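Local coordinates for iron aquisition yersiniabactin synthesis enzyme, YbtT (Escherichia coli, PDB 6BA9), which probably hydrolyses acyl thioesters as a low-specificity type II thioesterase, maintaining production of the metallophore yersiniabactin in pathogenic enterobacteria, at residues H197-D207 against P219-Y228. The protein carries 1 engineered substitution. Sequence-based numbering, arbitrary orientation.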
ATOM      1  N   HIS A 197       4.833 -15.440   7.983  1.00 16.65           N
ATOM      2  CA  HIS A 197       6.288 -15.410   8.036  1.00 17.84           C
ATOM      3  C   HIS A 197       6.827 -14.127   7.425  1.00 17.93           C
ATOM      4  O   HIS A 197       7.882 -14.121   6.792  1.00 19.60           O
ATOM      5  CB  HIS A 197       6.874 -16.658   7.371  1.00 20.18           C
ATOM      6  CG  HIS A 197       6.508 -17.920   8.085  1.00 25.11           C
ATOM      7  ND1 HIS A 197       5.272 -18.519   7.950  1.00 24.61           N
ATOM      8  CD2 HIS A 197       7.196 -18.672   8.978  1.00 31.71           C
ATOM      9  CE1 HIS A 197       5.220 -19.592   8.718  1.00 29.45           C
ATOM     10  NE2 HIS A 197       6.376 -19.713   9.347  1.00 29.40           N
ATOM     11  N   ASP A 198       6.085 -13.027   7.595  1.00 15.99           N
ATOM     12  CA  ASP A 198       6.506 -11.717   7.097  1.00 16.84           C
ATOM     13  C   ASP A 198       7.505 -11.131   8.083  1.00 15.95           C
ATOM     14  O   ASP A 198       7.132 -10.692   9.181  1.00 18.38           O
ATOM     15  CB  ASP A 198       5.288 -10.804   6.941  1.00 16.70           C
ATOM     16  CG  ASP A 198       5.641  -9.430   6.400  1.00 16.93           C
ATOM     17  OD1 ASP A 198       6.837  -9.085   6.309  1.00 16.82           O
ATOM     18  OD2 ASP A 198       4.709  -8.682   6.023  1.00 14.44           O
ATOM     19  N   ARG A 199       8.785 -11.124   7.702  1.00 15.09           N
ATOM     20  CA  ARG A 199       9.827 -10.641   8.601  1.00 17.12           C
ATOM     21  C   ARG A 199       9.820  -9.129   8.768  1.00 20.04           C
ATOM     22  O   ARG A 199      10.522  -8.623   9.649  1.00 20.61           O
ATOM     23  CB  ARG A 199      11.196 -11.098   8.096  1.00 18.51           C
ATOM     24  CG  ARG A 199      11.404 -12.588   8.251  1.00 20.40           C
ATOM     25  CD  ARG A 199      12.755 -13.022   7.693  1.00 20.70           C
ATOM     26  NE  ARG A 199      12.897 -12.600   6.311  1.00 23.80           N
ATOM     27  CZ  ARG A 199      13.896 -11.854   5.835  1.00 26.88           C
ATOM     28  NH1 ARG A 199      14.910 -11.492   6.609  1.00 30.91           N
ATOM     29  NH2 ARG A 199      13.878 -11.500   4.563  1.00 27.97           N
ATOM     30  N   GLU A 200       9.040  -8.400   7.968  1.00 16.68           N
ATOM     31  CA  GLU A 200       9.019  -6.948   8.023  1.00 16.41           C
ATOM     32  C   GLU A 200       7.913  -6.383   8.902  1.00 16.84           C
ATOM     33  O   GLU A 200       8.018  -5.229   9.329  1.00 19.80           O
ATOM     34  CB  GLU A 200       8.857  -6.358   6.610  1.00 16.81           C
ATOM     35  CG  GLU A 200       9.830  -6.904   5.573  1.00 18.61           C
ATOM     36  CD  GLU A 200      11.258  -6.880   6.049  1.00 18.04           C
ATOM     37  OE1 GLU A 200      11.664  -5.908   6.730  1.00 20.97           O
ATOM     38  OE2 GLU A 200      11.980  -7.858   5.780  1.00 19.12           O
ATOM     39  N   ALA A 201       6.850  -7.133   9.157  1.00 14.98           N
ATOM     40  CA  ALA A 201       5.721  -6.610   9.932  1.00 15.81           C
ATOM     41  C   ALA A 201       5.092  -7.758  10.705  1.00 13.30           C
ATOM     42  O   ALA A 201       4.374  -8.593  10.147  1.00 14.65           O
ATOM     43  CB  ALA A 201       4.683  -5.933   9.049  1.00 16.73           C
ATOM     44  N   SER A 202       5.364  -7.777  11.998  1.00 16.13           N
ATOM     45  CA  SER A 202       4.834  -8.812  12.859  1.00 16.91           C
ATOM     46  C   SER A 202       3.339  -8.619  13.097  1.00 16.55           C
ATOM     47  O   SER A 202       2.764  -7.551  12.882  1.00 15.23           O
ATOM     48  CB  SER A 202       5.544  -8.765  14.205  1.00 17.32           C
ATOM     49  OG  SER A 202       5.187  -7.578  14.896  1.00 17.71           O
ATOM     50  N   TRP A 203       2.712  -9.673  13.612  1.00 15.77           N
ATOM     51  CA  TRP A 203       1.312  -9.594  14.013  1.00 17.01           C
ATOM     52  C   TRP A 203       1.091  -8.421  14.965  1.00 16.16           C
ATOM     53  O   TRP A 203       0.149  -7.637  14.802  1.00 13.65           O
ATOM     54  CB  TRP A 203       0.896 -10.921  14.665  1.00 16.90           C
ATOM     55  CG  TRP A 203      -0.558 -10.961  15.042  1.00 15.85           C
ATOM     56  CD1 TRP A 203      -1.560 -11.532  14.332  1.00 17.50           C
ATOM     57  CD2 TRP A 203      -1.161 -10.443  16.241  1.00 15.28           C
ATOM     58  NE1 TRP A 203      -2.755 -11.381  14.993  1.00 20.64           N
ATOM     59  CE2 TRP A 203      -2.534 -10.715  16.165  1.00 18.10           C
ATOM     60  CE3 TRP A 203      -0.674  -9.768  17.358  1.00 18.67           C
ATOM     61  CZ2 TRP A 203      -3.427 -10.332  17.172  1.00 18.03           C
ATOM     62  CZ3 TRP A 203      -1.572  -9.394  18.353  1.00 17.07           C
ATOM     63  CH2 TRP A 203      -2.913  -9.673  18.243  1.00 18.41           C
ATOM     64  N   GLN A 204       1.969  -8.279  15.962  1.00 16.46           N
ATOM     65  CA  GLN A 204       1.830  -7.226  16.965  1.00 17.74           C
ATOM     66  C   GLN A 204       1.925  -5.841  16.337  1.00 15.72           C
ATOM     67  O   GLN A 204       1.153  -4.937  16.684  1.00 15.07           O
ATOM     68  CB  GLN A 204       2.913  -7.415  18.034  1.00 22.50           C
ATOM     69  CG  GLN A 204       2.782  -8.699  18.896  1.00 31.17           C
ATOM     70  CD  GLN A 204       3.105 -10.051  18.194  1.00 32.80           C
ATOM     71  OE1 GLN A 204       3.819 -10.140  17.175  1.00 23.87           O
ATOM     72  NE2 GLN A 204       2.577 -11.125  18.784  1.00 39.84           N
ATOM     73  N   GLN A 205       2.834  -5.668  15.375  1.00 16.39           N
ATOM     74  CA  GLN A 205       2.980  -4.372  14.712  1.00 14.95           C
ATOM     75  C   GLN A 205       1.726  -4.008  13.906  1.00 14.86           C
ATOM     76  O   GLN A 205       1.331  -2.834  13.850  1.00 14.27           O
ATOM     77  CB  GLN A 205       4.227  -4.391  13.817  1.00 15.43           C
ATOM     78  CG  GLN A 205       5.584  -4.411  14.557  1.00 17.36           C
ATOM     79  CD  GLN A 205       6.048  -3.049  15.055  1.00 23.81           C
ATOM     80  OE1 GLN A 205       5.666  -2.632  16.141  1.00 25.11           O
ATOM     81  NE2 GLN A 205       6.911  -2.367  14.279  1.00 21.75           N
ATOM     82  N   VAL A 206       1.093  -4.997  13.273  1.00 12.85           N
ATOM     83  CA  VAL A 206      -0.118  -4.754  12.497  1.00 12.56           C
ATOM     84  C   VAL A 206      -1.328  -4.576  13.403  1.00 13.14           C
ATOM     85  O   VAL A 206      -2.165  -3.692  13.179  1.00 13.39           O
ATOM     86  CB  VAL A 206      -0.323  -5.874  11.459  1.00 13.98           C
ATOM     87  CG1 VAL A 206      -1.578  -5.637  10.669  1.00 14.39           C
ATOM     88  CG2 VAL A 206       0.876  -5.980  10.522  1.00 13.96           C
ATOM     89  N   ASP A 207      -1.420  -5.386  14.467  1.00 13.19           N
ATOM     90  CA  ASP A 207      -2.551  -5.314  15.382  1.00 14.34           C
ATOM     91  C   ASP A 207      -2.698  -3.928  16.000  1.00 13.76           C
ATOM     92  O   ASP A 207      -3.817  -3.512  16.336  1.00 14.34           O
ATOM     93  CB  ASP A 207      -2.354  -6.357  16.490  1.00 14.93           C
ATOM     94  CG  ASP A 207      -3.544  -6.447  17.417  1.00 15.23           C
ATOM     95  OD1 ASP A 207      -4.646  -6.775  16.954  1.00 15.45           O
ATOM     96  OD2 ASP A 207      -3.345  -6.179  18.623  1.00 17.24           O
ATOM     97  N   PRO A 219      -5.907  -8.636  13.029  1.00 16.17           N
ATOM     98  CA  PRO A 219      -5.282  -9.140  11.795  1.00 16.22           C
ATOM     99  C   PRO A 219      -5.751 -10.522  11.371  1.00 18.41           C
ATOM    100  O   PRO A 219      -5.981 -11.416  12.204  1.00 19.79           O
ATOM    101  CB  PRO A 219      -3.782  -9.173  12.141  1.00 16.10           C
ATOM    102  CG  PRO A 219      -3.624  -8.194  13.300  1.00 17.05           C
ATOM    103  CD  PRO A 219      -4.909  -8.309  14.059  1.00 17.06           C
ATOM    104  N   VAL A 220      -5.953 -10.662  10.069  1.00 14.99           N
ATOM    105  CA  VAL A 220      -6.157 -11.946   9.419  1.00 14.63           C
ATOM    106  C   VAL A 220      -4.821 -12.343   8.811  1.00 14.04           C
ATOM    107  O   VAL A 220      -4.192 -11.550   8.095  1.00 14.68           O
ATOM    108  CB  VAL A 220      -7.269 -11.859   8.359  1.00 16.00           C
ATOM    109  CG1 VAL A 220      -7.358 -13.153   7.540  1.00 20.55           C
ATOM    110  CG2 VAL A 220      -8.631 -11.509   9.018  1.00 16.86           C
ATOM    111  N   VAL A 221      -4.362 -13.550   9.134  1.00 15.39           N
ATOM    112  CA  VAL A 221      -3.030 -14.019   8.762  1.00 16.77           C
ATOM    113  C   VAL A 221      -3.113 -14.730   7.418  1.00 18.34           C
ATOM    114  O   VAL A 221      -3.867 -15.696   7.251  1.00 20.90           O
ATOM    115  CB  VAL A 221      -2.459 -14.956   9.839  1.00 17.63           C
ATOM    116  CG1 VAL A 221      -1.063 -15.454   9.432  1.00 21.30           C
ATOM    117  CG2 VAL A 221      -2.383 -14.274  11.172  1.00 18.35           C
ATOM    118  N   ILE A 222      -2.325 -14.262   6.466  1.00 16.26           N
ATOM    119  CA  ILE A 222      -2.113 -14.939   5.194  1.00 16.64           C
ATOM    120  C   ILE A 222      -0.793 -15.700   5.291  1.00 18.08           C
ATOM    121  O   ILE A 222       0.219 -15.158   5.752  1.00 17.36           O
ATOM    122  CB  ILE A 222      -2.117 -13.916   4.044  1.00 16.39           C
ATOM    123  CG1 ILE A 222      -3.532 -13.308   3.933  1.00 20.53           C
ATOM    124  CG2 ILE A 222      -1.653 -14.570   2.741  1.00 17.73           C
ATOM    125  CD1 ILE A 222      -3.685 -12.270   2.882  1.00 25.71           C
ATOM    126  N   ASP A 223      -0.804 -16.978   4.914  1.00 19.61           N
ATOM    127  CA  ASP A 223       0.421 -17.766   4.967  1.00 17.87           C
ATOM    128  C   ASP A 223       1.368 -17.309   3.858  1.00 17.23           C
ATOM    129  O   ASP A 223       1.041 -17.416   2.672  1.00 23.09           O
ATOM    130  CB  ASP A 223       0.089 -19.256   4.841  1.00 23.49           C
ATOM    131  CG  ASP A 223      -0.610 -19.809   6.083  1.00 30.70           C
ATOM    132  OD1 ASP A 223      -0.539 -19.177   7.168  1.00 29.64           O
ATOM    133  OD2 ASP A 223      -1.222 -20.896   5.983  1.00 42.20           O
ATOM    134  N   GLY A 224       2.538 -16.820   4.235  1.00 17.10           N
ATOM    135  CA  GLY A 224       3.488 -16.299   3.272  1.00 16.82           C
ATOM    136  C   GLY A 224       4.504 -15.393   3.937  1.00 14.87           C
ATOM    137  O   GLY A 224       4.487 -15.177   5.151  1.00 18.00           O
ATOM    138  N   ASP A 225       5.415 -14.879   3.107  1.00 17.33           N
ATOM    139  CA  ASP A 225       6.420 -13.925   3.549  1.00 16.64           C
ATOM    140  C   ASP A 225       5.949 -12.508   3.202  1.00 15.03           C
ATOM    141  O   ASP A 225       4.782 -12.293   2.868  1.00 15.77           O
ATOM    142  CB  ASP A 225       7.799 -14.286   2.977  1.00 19.18           C
ATOM    143  CG  ASP A 225       7.889 -14.154   1.470  1.00 22.62           C
ATOM    144  OD1 ASP A 225       7.038 -13.522   0.814  1.00 19.72           O
ATOM    145  OD2 ASP A 225       8.867 -14.698   0.910  1.00 26.23           O
ATOM    146  N   HIS A 226       6.863 -11.531   3.258  1.00 15.03           N
ATOM    147  CA  HIS A 226       6.463 -10.129   3.082  1.00 13.62           C
ATOM    148  C   HIS A 226       5.785  -9.875   1.742  1.00 15.66           C
ATOM    149  O   HIS A 226       5.017  -8.916   1.610  1.00 16.16           O
ATOM    150  CB  HIS A 226       7.668  -9.184   3.217  1.00 15.01           C
ATOM    151  CG  HIS A 226       7.302  -7.722   3.227  1.00 15.75           C
ATOM    152  ND1 HIS A 226       6.457  -7.181   4.164  1.00 19.23           N
ATOM    153  CD2 HIS A 226       7.653  -6.708   2.402  1.00 20.60           C
ATOM    154  CE1 HIS A 226       6.304  -5.887   3.923  1.00 20.57           C
ATOM    155  NE2 HIS A 226       7.024  -5.578   2.859  1.00 18.61           N
ATOM    156  N   PHE A 227       6.044 -10.692   0.727  1.00 14.01           N
ATOM    157  CA  PHE A 227       5.450 -10.471  -0.580  1.00 14.93           C
ATOM    158  C   PHE A 227       4.186 -11.301  -0.815  1.00 13.12           C
ATOM    159  O   PHE A 227       3.776 -11.495  -1.963  1.00 14.46           O
ATOM    160  CB  PHE A 227       6.511 -10.630  -1.670  1.00 18.24           C
ATOM    161  CG  PHE A 227       7.579  -9.571  -1.571  1.00 19.71           C
ATOM    162  CD1 PHE A 227       7.336  -8.288  -2.025  1.00 22.64           C
ATOM    163  CD2 PHE A 227       8.769  -9.827  -0.914  1.00 23.60           C
ATOM    164  CE1 PHE A 227       8.288  -7.291  -1.889  1.00 23.86           C
ATOM    165  CE2 PHE A 227       9.723  -8.839  -0.778  1.00 20.08           C
ATOM    166  CZ  PHE A 227       9.488  -7.577  -1.265  1.00 21.56           C
ATOM    167  N   TYR A 228       3.521 -11.714   0.258  1.00 13.47           N
ATOM    168  CA  TYR A 228       2.284 -12.482   0.142  1.00 14.81           C
ATOM    169  C   TYR A 228       1.218 -11.837  -0.753  1.00 15.07           C
ATOM    170  O   TYR A 228       0.452 -12.576  -1.375  1.00 14.73           O
ATOM    171  CB  TYR A 228       1.716 -12.882   1.517  1.00 13.63           C
ATOM    172  CG  TYR A 228       1.234 -11.738   2.400  1.00 12.59           C
ATOM    173  CD1 TYR A 228       0.000 -11.141   2.184  1.00 13.68           C
ATOM    174  CD2 TYR A 228       2.001 -11.288   3.460  1.00 13.83           C
ATOM    175  CE1 TYR A 228      -0.441 -10.090   2.990  1.00 12.89           C
ATOM    176  CE2 TYR A 228       1.568 -10.245   4.277  1.00 12.78           C
ATOM    177  CZ  TYR A 228       0.353  -9.657   4.029  1.00 11.75           C
ATOM    178  OH  TYR A 228      -0.034  -8.629   4.852  1.00 13.80           O
TER
HETATM  179  O   HOH W   1       9.451 -11.780   4.857  1.00 17.57           O
HETATM  180  O   HOH W   2      -5.511 -12.130  14.544  1.00 29.60           O
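The imidazole of His-226 carries Glu-200 on one face and the carboxylate of Asp-198 at its edge; the indole of Trp-203 has Pro-219 CG and Asp-207 CB together over one face, with Val-221 CG2 and water 2 at its edge. Glu-200 CG sits 3.7 Å from the centroid of the His-226 ring, a CH-pi contact over the face, offset toward the rim; a bend at chi2 (-49°) then takes the carboxylate off to a salt bridge with Arg-127. At the edge, ND1 of His-226 donates to both oxygens of Asp-198, each on its syn side. The straighter bond, 163° at the hydrogen, runs in the ring plane to OD2 of Asp-198 at 3.0 Å, while the more bent one reaches OD1. The ring and carboxylate planes are 55° apart; OD1 lies tilted from the ring plane, and ND1 sits out of the carboxylate plane for both bonds. Backbone N of Glu-200 closes an Asx turn on Asp-198 OD1 at 2.8 Å, from the opposite carboxylate face to His-226 ND1, so the acid is gripped from both sides. In the alpha/beta-hydrolase fold, this loop after strand 190-195 and the one after strand 216-222 usually bring the acid and histidine of a catalytic triad together, and Asp-198 and His-226 are consistent with those roles. The loops are also tied by His-197 N to Gly-224 O (2.9 Å), and water 1 bridges Arg-199 N and His-226 N. Farther along, Pro-219, behind a cis peptide bond, places CG 4.0 Å from the centroid of the Trp-203 five-membered ring, joining helix 203-207 to strand 216-222, at one edge of the sheet. Water 2 accepts from Trp-203 NE1 at 2.9 Å.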